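Local structure of methanol--corrinoid protein co-methyltransferase (2I2X) at residues D387-R392 with D434-F439; I82-H87 with A121-I126; L302-C307 with D354-S359. The protein transfers the methyl group of methanol to the cob(I)amide carried by its partner corrinoid protein MtaC, a zinc-dependent step in making methane from methanol. One frame throughout, in Å; residues are numbered along the deposited sequence.

Overall arrangement
The chain combines a TIM barrel with a helix bundle, and the three contacts sample different layers of it. Interaction 2 is buried in the barrel wall, where two neighbouring parallel strands share backbone hydrogen bonds and point a carboxylate at the potassium site. Interaction 3, also buried, packs the loop between the barrel strands 285-287 and 309-311 on helix 349-361, largely through methionines, beside other chains of the assembly. Interaction 1 is only partly buried and joins the first turns of helices 389-409 and 436-450 by an aromatic stack and a water. No two contacts share an element; interactions 2 and 3 come nearest, about 10 Å between nearest atoms.

Interaction 1 (D387-R392 with D434-F439); sequences DNIYLR and DDMDKF
The Tyr390 ring carries Phe439 over one face, an offset stack with centroids 4.4 Å apart and planes inclined by 26°, while Asp434 O lies at its edge. Phe439 CB stands above the same face in a CH-pi contact, and Tyr390 CE1 sits over one face of the Phe439 ring, displaced from its centre. The phenol OH is hydrogen-bonded to Pro433 O. Met436, extended with CG anti to the backbone N (chi1 -178°), runs antiparallel to the Tyr390 side chain: its CG lies 3.5 Å from Tyr390 CB and its methyl CE 3.7 Å from Ile389 CG1. An alanine in place of Tyr390 would remove ring and hydroxyl and so would probably loosen the packing on Phe439 and the tie to Pro433, while CB stays against Met436 CG. One water accepts from Asn388 ND2 and Met436 N and donates to Asp434 O, tying the two turns together. Both helices begin with side-chain caps: Asn388 OD1 takes Leu391 N at 2.8 Å from above its carbonyl plane, and Asp435 OD2 takes Lys438 N at 2.8 Å on its anti lone pair. Two N-capped helix starts thus pack around an aromatic pair, consistent with the protein's helix bundle.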
# COMPACT_ATOMS: atom_id res chain seq x y z
N ASP A 387 16.18 -37.70 -11.71
CA ASP A 387 15.18 -38.75 -11.98
C ASP A 387 14.51 -39.23 -10.72
O ASP A 387 13.43 -39.77 -10.78
CB ASP A 387 15.77 -39.92 -12.75
CG ASP A 387 16.22 -39.53 -14.15
OD1 ASP A 387 15.40 -38.97 -14.91
OD2 ASP A 387 17.41 -39.80 -14.49
N ASN A 388 15.16 -38.99 -9.60
CA ASN A 388 14.77 -39.47 -8.30
C ASN A 388 14.19 -38.33 -7.43
O ASN A 388 14.93 -37.44 -6.95
CB ASN A 388 16.05 -40.03 -7.66
CG ASN A 388 15.79 -40.83 -6.40
OD1 ASN A 388 15.12 -40.36 -5.48
ND2 ASN A 388 16.35 -42.05 -6.35
N ILE A 389 12.87 -38.37 -7.20
CA ILE A 389 12.21 -37.25 -6.51
C ILE A 389 12.54 -37.13 -5.03
O ILE A 389 12.52 -36.01 -4.48
CB ILE A 389 10.66 -37.26 -6.70
CG1 ILE A 389 10.03 -38.58 -6.22
CG2 ILE A 389 10.31 -36.96 -8.16
CD1 ILE A 389 8.50 -38.56 -6.19
N TYR A 390 12.80 -38.25 -4.37
CA TYR A 390 13.23 -38.19 -2.97
C TYR A 390 14.66 -37.70 -2.88
O TYR A 390 14.97 -36.73 -2.18
CB TYR A 390 13.12 -39.57 -2.34
CG TYR A 390 13.97 -39.81 -1.11
CD1 TYR A 390 13.64 -39.22 0.10
CD2 TYR A 390 15.08 -40.65 -1.15
CE1 TYR A 390 14.38 -39.43 1.23
CE2 TYR A 390 15.85 -40.88 0.01
CZ TYR A 390 15.47 -40.27 1.20
OH TYR A 390 16.19 -40.47 2.37
N LEU A 391 15.54 -38.39 -3.58
CA LEU A 391 16.95 -38.12 -3.48
C LEU A 391 17.30 -36.71 -3.94
O LEU A 391 18.17 -36.07 -3.34
CB LEU A 391 17.75 -39.18 -4.24
CG LEU A 391 19.28 -39.17 -4.09
CD1 LEU A 391 19.73 -39.12 -2.63
CD2 LEU A 391 19.93 -40.33 -4.85
N ARG A 392 16.67 -36.22 -5.01
CA ARG A 392 16.92 -34.83 -5.44
C ARG A 392 16.51 -33.81 -4.37
O ARG A 392 17.21 -32.83 -4.14
CB ARG A 392 16.30 -34.51 -6.81
CG ARG A 392 14.80 -34.29 -6.85
CD ARG A 392 14.29 -34.39 -8.31
NE ARG A 392 12.93 -33.89 -8.44
CZ ARG A 392 12.34 -33.54 -9.59
NH1 ARG A 392 12.96 -33.66 -10.75
NH2 ARG A 392 11.12 -33.06 -9.56
N ASP A 434 19.85 -43.48 1.37
CA ASP A 434 19.78 -42.96 -0.01
C ASP A 434 18.66 -43.56 -0.84
O ASP A 434 18.19 -42.91 -1.76
CB ASP A 434 21.11 -43.09 -0.75
CG ASP A 434 21.94 -41.81 -0.70
OD1 ASP A 434 21.59 -40.88 0.07
OD2 ASP A 434 22.94 -41.72 -1.44
N ASP A 435 18.24 -44.77 -0.48
CA ASP A 435 17.19 -45.50 -1.21
C ASP A 435 15.78 -44.96 -0.94
O ASP A 435 15.29 -45.01 0.20
CB ASP A 435 17.25 -46.98 -0.84
CG ASP A 435 16.11 -47.78 -1.42
OD1 ASP A 435 16.17 -48.12 -2.63
OD2 ASP A 435 15.13 -48.06 -0.67
N MET A 436 15.12 -44.51 -2.01
CA MET A 436 13.78 -43.94 -1.90
C MET A 436 12.74 -44.87 -1.27
O MET A 436 12.08 -44.46 -0.32
CB MET A 436 13.29 -43.43 -3.27
CG MET A 436 11.92 -42.76 -3.24
SD MET A 436 11.41 -42.02 -4.81
CE MET A 436 9.62 -41.98 -4.72
N ASP A 437 12.56 -46.08 -1.82
CA ASP A 437 11.54 -47.04 -1.28
C ASP A 437 11.62 -47.23 0.23
O ASP A 437 10.62 -47.15 0.91
CB ASP A 437 11.62 -48.40 -1.99
CG ASP A 437 11.41 -48.29 -3.49
OD1 ASP A 437 10.70 -47.35 -3.93
OD2 ASP A 437 11.97 -49.12 -4.24
N LYS A 438 12.82 -47.46 0.75
CA LYS A 438 13.04 -47.50 2.19
C LYS A 438 12.38 -46.30 2.91
O LYS A 438 11.58 -46.48 3.86
CB LYS A 438 14.54 -47.44 2.43
CG LYS A 438 15.10 -47.91 3.74
CD LYS A 438 14.15 -48.41 4.77
CE LYS A 438 14.98 -48.71 6.01
NZ LYS A 438 14.21 -48.66 7.28
N PHE A 439 12.74 -45.09 2.49
CA PHE A 439 12.24 -43.87 3.09
C PHE A 439 10.73 -43.79 2.91
O PHE A 439 10.00 -43.52 3.87
CB PHE A 439 12.92 -42.65 2.46
CG PHE A 439 12.50 -41.33 3.07
CD1 PHE A 439 13.05 -40.90 4.29
CD2 PHE A 439 11.57 -40.52 2.41
CE1 PHE A 439 12.68 -39.68 4.85
CE2 PHE A 439 11.19 -39.30 2.95
CZ PHE A 439 11.75 -38.87 4.19
O HOH W 1 16.84 -43.95 -4.21

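Interaction 2 (I82-H87 with A121-I126); sequences ILETEH and ALRHTI. With K (potassium ion), chain S.
Backbone hydrogen bonds run the length of this pair of parallel strands, whose axes diverge by 17°. Leu83 and Thr85 each give their N-H to the facing strand and accept one back on their carbonyl, and His87 N adds a fifth bond, to Thr125 O. The straightest is Arg123 N to Leu83 O, 2.8 Å at 177°.

Side-chain polar contacts between the two strands lie on the face of Glu84, Glu86, Arg123 and Thr125. Glu84 is extended from a CG anti to the backbone N, so that its OE2 receives Thr125 OG1 at 2.6 Å on the anti lone pair; Lys267 forms a salt bridge to the same oxygen. Arg123 runs alongside Glu84, its CD 3.6 Å from Glu84 CG, but Arg123 NE stays 4.3 Å from Glu84 OE2 and no N-H points at that oxygen; Arg123 NH1 makes its salt bridge with Glu42.

Metal binding falls to Glu86, whose OE2 is 2.3 Å from K, with OE1 much farther off; Glu164 and Glu313 complete the protein ligands.

Aromatic and apolar contacts occupy the other face and the strand ends. Thr85 CB rests 3.5 Å from His124 CE1, Leu122 CD1 meets Leu83 CB, and Ile126 CA lies over a face of the His87 ring, 4.1 Å from its centroid. Polar atoms here bond outward, Thr85 OG1 to Gln105 and His87 ND1 to Ser92. Helix 95-116, part of the beta-alpha-beta crossover between the strands, covers Leu83, Leu122 and His124.

Chemically, the charged groups gather on one face of this TIM-barrel wall, while the other mixes apolar contacts with polar groups such as the Thr85 hydroxyl. Lys267, shared by Glu84 and Glu86, would probably keep these carboxylates ionised, with the side chain of Glu86 about 5 Å from a bound zinc ion.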
# COMPACT_ATOMS: atom_id res chain seq x y z
N ILE A 82 -0.25 -7.51 -15.94
CA ILE A 82 -0.97 -8.78 -15.83
C ILE A 82 -1.91 -8.68 -14.63
O ILE A 82 -1.49 -8.20 -13.56
CB ILE A 82 -0.01 -9.95 -15.57
CG1 ILE A 82 0.86 -10.20 -16.80
CG2 ILE A 82 -0.77 -11.19 -15.16
CD1 ILE A 82 2.13 -11.04 -16.53
N LEU A 83 -3.17 -9.10 -14.79
CA LEU A 83 -4.08 -9.23 -13.65
C LEU A 83 -4.15 -10.69 -13.20
O LEU A 83 -4.33 -11.61 -14.03
CB LEU A 83 -5.48 -8.69 -14.00
CG LEU A 83 -5.66 -7.16 -14.22
CD1 LEU A 83 -5.27 -6.62 -15.66
CD2 LEU A 83 -7.08 -6.72 -13.84
N GLU A 84 -3.98 -10.93 -11.91
CA GLU A 84 -4.16 -12.26 -11.40
C GLU A 84 -5.38 -12.34 -10.48
O GLU A 84 -5.42 -11.70 -9.42
CB GLU A 84 -2.91 -12.80 -10.70
CG GLU A 84 -3.20 -14.20 -10.07
CD GLU A 84 -2.09 -14.78 -9.23
OE1 GLU A 84 -1.08 -14.09 -8.97
OE2 GLU A 84 -2.25 -15.94 -8.81
N THR A 85 -6.35 -13.18 -10.87
CA THR A 85 -7.51 -13.48 -10.04
C THR A 85 -7.34 -14.82 -9.33
O THR A 85 -7.40 -15.87 -9.97
CB THR A 85 -8.81 -13.52 -10.89
OG1 THR A 85 -8.90 -12.32 -11.68
CG2 THR A 85 -10.04 -13.62 -10.02
N GLU A 86 -7.13 -14.77 -8.02
CA GLU A 86 -7.12 -15.98 -7.21
C GLU A 86 -8.51 -16.31 -6.81
O GLU A 86 -9.05 -15.65 -5.95
CB GLU A 86 -6.28 -15.80 -5.95
CG GLU A 86 -4.82 -15.57 -6.27
CD GLU A 86 -3.95 -15.47 -5.06
OE1 GLU A 86 -4.18 -14.57 -4.21
OE2 GLU A 86 -3.01 -16.28 -4.95
N HIS A 87 -9.09 -17.36 -7.38
CA HIS A 87 -10.45 -17.79 -7.05
C HIS A 87 -10.74 -17.76 -5.55
O HIS A 87 -9.98 -18.31 -4.78
CB HIS A 87 -10.71 -19.19 -7.61
CG HIS A 87 -10.93 -19.22 -9.09
ND1 HIS A 87 -11.61 -20.24 -9.72
CD2 HIS A 87 -10.58 -18.35 -10.07
CE1 HIS A 87 -11.65 -20.00 -11.02
NE2 HIS A 87 -11.03 -18.86 -11.26
N ALA A 121 -2.38 -9.52 -19.86
CA ALA A 121 -2.75 -10.94 -19.86
C ALA A 121 -3.48 -11.20 -18.56
O ALA A 121 -3.29 -10.48 -17.59
CB ALA A 121 -1.50 -11.86 -20.00
N LEU A 122 -4.35 -12.18 -18.57
CA LEU A 122 -5.13 -12.49 -17.41
C LEU A 122 -4.76 -13.88 -16.83
O LEU A 122 -4.77 -14.88 -17.52
CB LEU A 122 -6.62 -12.39 -17.75
CG LEU A 122 -7.59 -12.81 -16.64
CD1 LEU A 122 -7.46 -11.90 -15.44
CD2 LEU A 122 -9.02 -12.89 -17.15
N ARG A 123 -4.44 -13.92 -15.56
CA ARG A 123 -4.13 -15.16 -14.92
C ARG A 123 -5.23 -15.47 -13.95
O ARG A 123 -5.60 -14.61 -13.13
CB ARG A 123 -2.84 -15.01 -14.17
CG ARG A 123 -2.48 -16.20 -13.31
CD ARG A 123 -1.22 -15.81 -12.59
NE ARG A 123 -0.30 -16.89 -12.53
CZ ARG A 123 1.01 -16.78 -12.69
NH1 ARG A 123 1.60 -15.62 -12.92
NH2 ARG A 123 1.73 -17.89 -12.60
N HIS A 124 -5.74 -16.69 -14.05
CA HIS A 124 -6.69 -17.22 -13.10
C HIS A 124 -6.01 -18.34 -12.37
O HIS A 124 -5.42 -19.23 -12.98
CB HIS A 124 -7.93 -17.75 -13.82
CG HIS A 124 -9.11 -16.83 -13.73
ND1 HIS A 124 -9.01 -15.47 -13.95
CD2 HIS A 124 -10.40 -17.07 -13.43
CE1 HIS A 124 -10.20 -14.92 -13.80
NE2 HIS A 124 -11.06 -15.86 -13.47
N THR A 125 -6.11 -18.29 -11.05
CA THR A 125 -5.58 -19.29 -10.15
C THR A 125 -6.76 -20.01 -9.49
O THR A 125 -7.42 -19.47 -8.57
CB THR A 125 -4.70 -18.61 -9.08
OG1 THR A 125 -3.62 -17.95 -9.73
CG2 THR A 125 -4.15 -19.62 -8.04
N ILE A 126 -7.05 -21.22 -9.98
CA ILE A 126 -8.13 -22.04 -9.50
C ILE A 126 -7.83 -22.36 -8.04
O ILE A 126 -6.67 -22.45 -7.64
CB ILE A 126 -8.25 -23.31 -10.40
CG1 ILE A 126 -8.98 -22.98 -11.72
CG2 ILE A 126 -9.02 -24.49 -9.72
CD1 ILE A 126 -8.47 -21.76 -12.48
K K S . -1.95 -16.77 -2.91

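Interaction 3 (L302-C307 with D354-S359); sequences LVMQCC and DLMMLS
Met356 and Met357, on successive positions of helix 349-361, receive the short 3-10 turn that begins at Leu302, in the loop joining strands 285-287 and 309-311 of the TIM barrel. The backbones come very close: Leu302 CA approaches Met356 O at 3.2 Å in a CA-H...O contact, its CA only 4.1 Å from Met357 CA. The Leu302 side chain, with CG anti to the backbone N, passes obliquely across the helix and brings CD1 to 3.6 Å from Met357 O. Met356 reaches the other way. Its CG lies beside the backbone N (chi1 -54°) and the chain continues extended to the sulfur, so that SD comes to 3.5 Å from Met304 CB.

Inside the turn, Gln305 N donates to Leu302 O at 3.0 Å and Cys307 N to Met304 O at 3.1 Å, bonds that hold the turn together. Farther out, Leu302 N is hydrogen-bonded to Asp360 OD2, one turn along the same helix, and Ser359 OG to Asn301 OD1, so polar bonds flank the sulfur-rich patch.

Other chains border the helix. Met356 also packs on Leu339 of the second copy of this protein, and Met357 on Met1 of a different partner chain, probably MtaC, which places the contact where subunits of the heterotetramer meet.

Gln305 is set from outside both segments: its amide accepts from Tyr372 N and donates to Leu370 O. With CG in the crowded position between backbone N and carbonyl carbon (chi1 69°) and the chain extended beyond it, Gln305 OE1 ends 3.5 Å from Met357 CG.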
# COMPACT_ATOMS: atom_id res chain seq x y z
N LEU A 302 15.82 -8.72 -2.67
CA LEU A 302 16.55 -9.80 -3.27
C LEU A 302 15.72 -10.59 -4.30
O LEU A 302 16.27 -10.99 -5.33
CB LEU A 302 17.08 -10.72 -2.18
CG LEU A 302 17.80 -12.01 -2.59
CD1 LEU A 302 18.79 -12.39 -1.55
CD2 LEU A 302 16.82 -13.14 -2.86
N VAL A 303 14.43 -10.80 -4.04
CA VAL A 303 13.60 -11.60 -4.94
C VAL A 303 13.38 -10.98 -6.33
O VAL A 303 12.83 -11.65 -7.22
CB VAL A 303 12.20 -11.90 -4.32
CG1 VAL A 303 12.32 -12.96 -3.21
CG2 VAL A 303 11.55 -10.61 -3.78
N MET A 304 13.79 -9.73 -6.53
CA MET A 304 13.60 -9.07 -7.82
C MET A 304 14.73 -9.48 -8.75
O MET A 304 14.63 -9.34 -9.99
CB MET A 304 13.59 -7.52 -7.71
CG MET A 304 12.33 -6.87 -7.10
SD MET A 304 12.21 -5.03 -7.06
CE MET A 304 13.36 -4.78 -5.74
N GLN A 305 15.80 -9.99 -8.14
CA GLN A 305 17.10 -10.18 -8.78
C GLN A 305 16.97 -10.83 -10.17
O GLN A 305 17.74 -10.52 -11.07
CB GLN A 305 17.99 -11.03 -7.86
CG GLN A 305 17.51 -12.49 -7.75
CD GLN A 305 18.10 -13.26 -6.58
OE1 GLN A 305 19.22 -13.02 -6.14
NE2 GLN A 305 17.34 -14.23 -6.10
N CYS A 306 16.01 -11.75 -10.30
CA CYS A 306 15.77 -12.43 -11.55
C CYS A 306 14.30 -12.64 -11.84
O CYS A 306 13.96 -13.56 -12.58
CB CYS A 306 16.48 -13.78 -11.59
SG CYS A 306 18.27 -13.72 -11.34
N CYS A 307 13.41 -11.82 -11.30
CA CYS A 307 12.00 -12.01 -11.57
C CYS A 307 11.67 -11.68 -13.03
O CYS A 307 12.39 -10.95 -13.67
CB CYS A 307 11.15 -11.14 -10.66
SG CYS A 307 11.33 -9.36 -10.96
N ASP A 354 22.70 -7.50 -8.88
CA ASP A 354 23.56 -7.67 -7.70
C ASP A 354 23.17 -6.80 -6.51
O ASP A 354 23.24 -7.27 -5.36
CB ASP A 354 25.03 -7.52 -8.05
CG ASP A 354 25.53 -8.64 -8.95
OD1 ASP A 354 24.82 -9.68 -9.14
OD2 ASP A 354 26.64 -8.49 -9.47
N LEU A 355 22.75 -5.56 -6.77
CA LEU A 355 22.41 -4.62 -5.71
C LEU A 355 21.18 -5.16 -4.96
O LEU A 355 21.16 -5.25 -3.72
CB LEU A 355 22.16 -3.24 -6.31
CG LEU A 355 23.06 -1.99 -6.18
CD1 LEU A 355 24.46 -2.23 -5.70
CD2 LEU A 355 23.10 -1.25 -7.49
N MET A 356 20.17 -5.59 -5.71
CA MET A 356 18.95 -6.15 -5.12
C MET A 356 19.31 -7.37 -4.28
O MET A 356 18.82 -7.51 -3.17
CB MET A 356 17.92 -6.54 -6.19
CG MET A 356 17.60 -5.40 -7.10
SD MET A 356 16.54 -5.78 -8.48
CE MET A 356 17.33 -7.20 -9.09
N MET A 357 20.20 -8.20 -4.80
CA MET A 357 20.57 -9.42 -4.13
C MET A 357 21.30 -9.05 -2.84
O MET A 357 20.92 -9.50 -1.76
CB MET A 357 21.41 -10.33 -5.05
CG MET A 357 21.96 -11.60 -4.42
SD MET A 357 23.37 -11.36 -3.28
CE MET A 357 24.64 -10.74 -4.41
N LEU A 358 22.35 -8.25 -2.97
CA LEU A 358 23.22 -7.91 -1.81
C LEU A 358 22.46 -7.23 -0.65
O LEU A 358 22.78 -7.44 0.55
CB LEU A 358 24.44 -7.07 -2.24
CG LEU A 358 25.45 -6.74 -1.14
CD1 LEU A 358 25.98 -8.02 -0.47
CD2 LEU A 358 26.62 -5.90 -1.68
N SER A 359 21.47 -6.41 -1.01
CA SER A 359 20.53 -5.79 -0.07
C SER A 359 20.08 -6.72 1.05
O SER A 359 20.04 -6.36 2.24
CB SER A 359 19.30 -5.32 -0.86
OG SER A 359 18.21 -4.99 0.00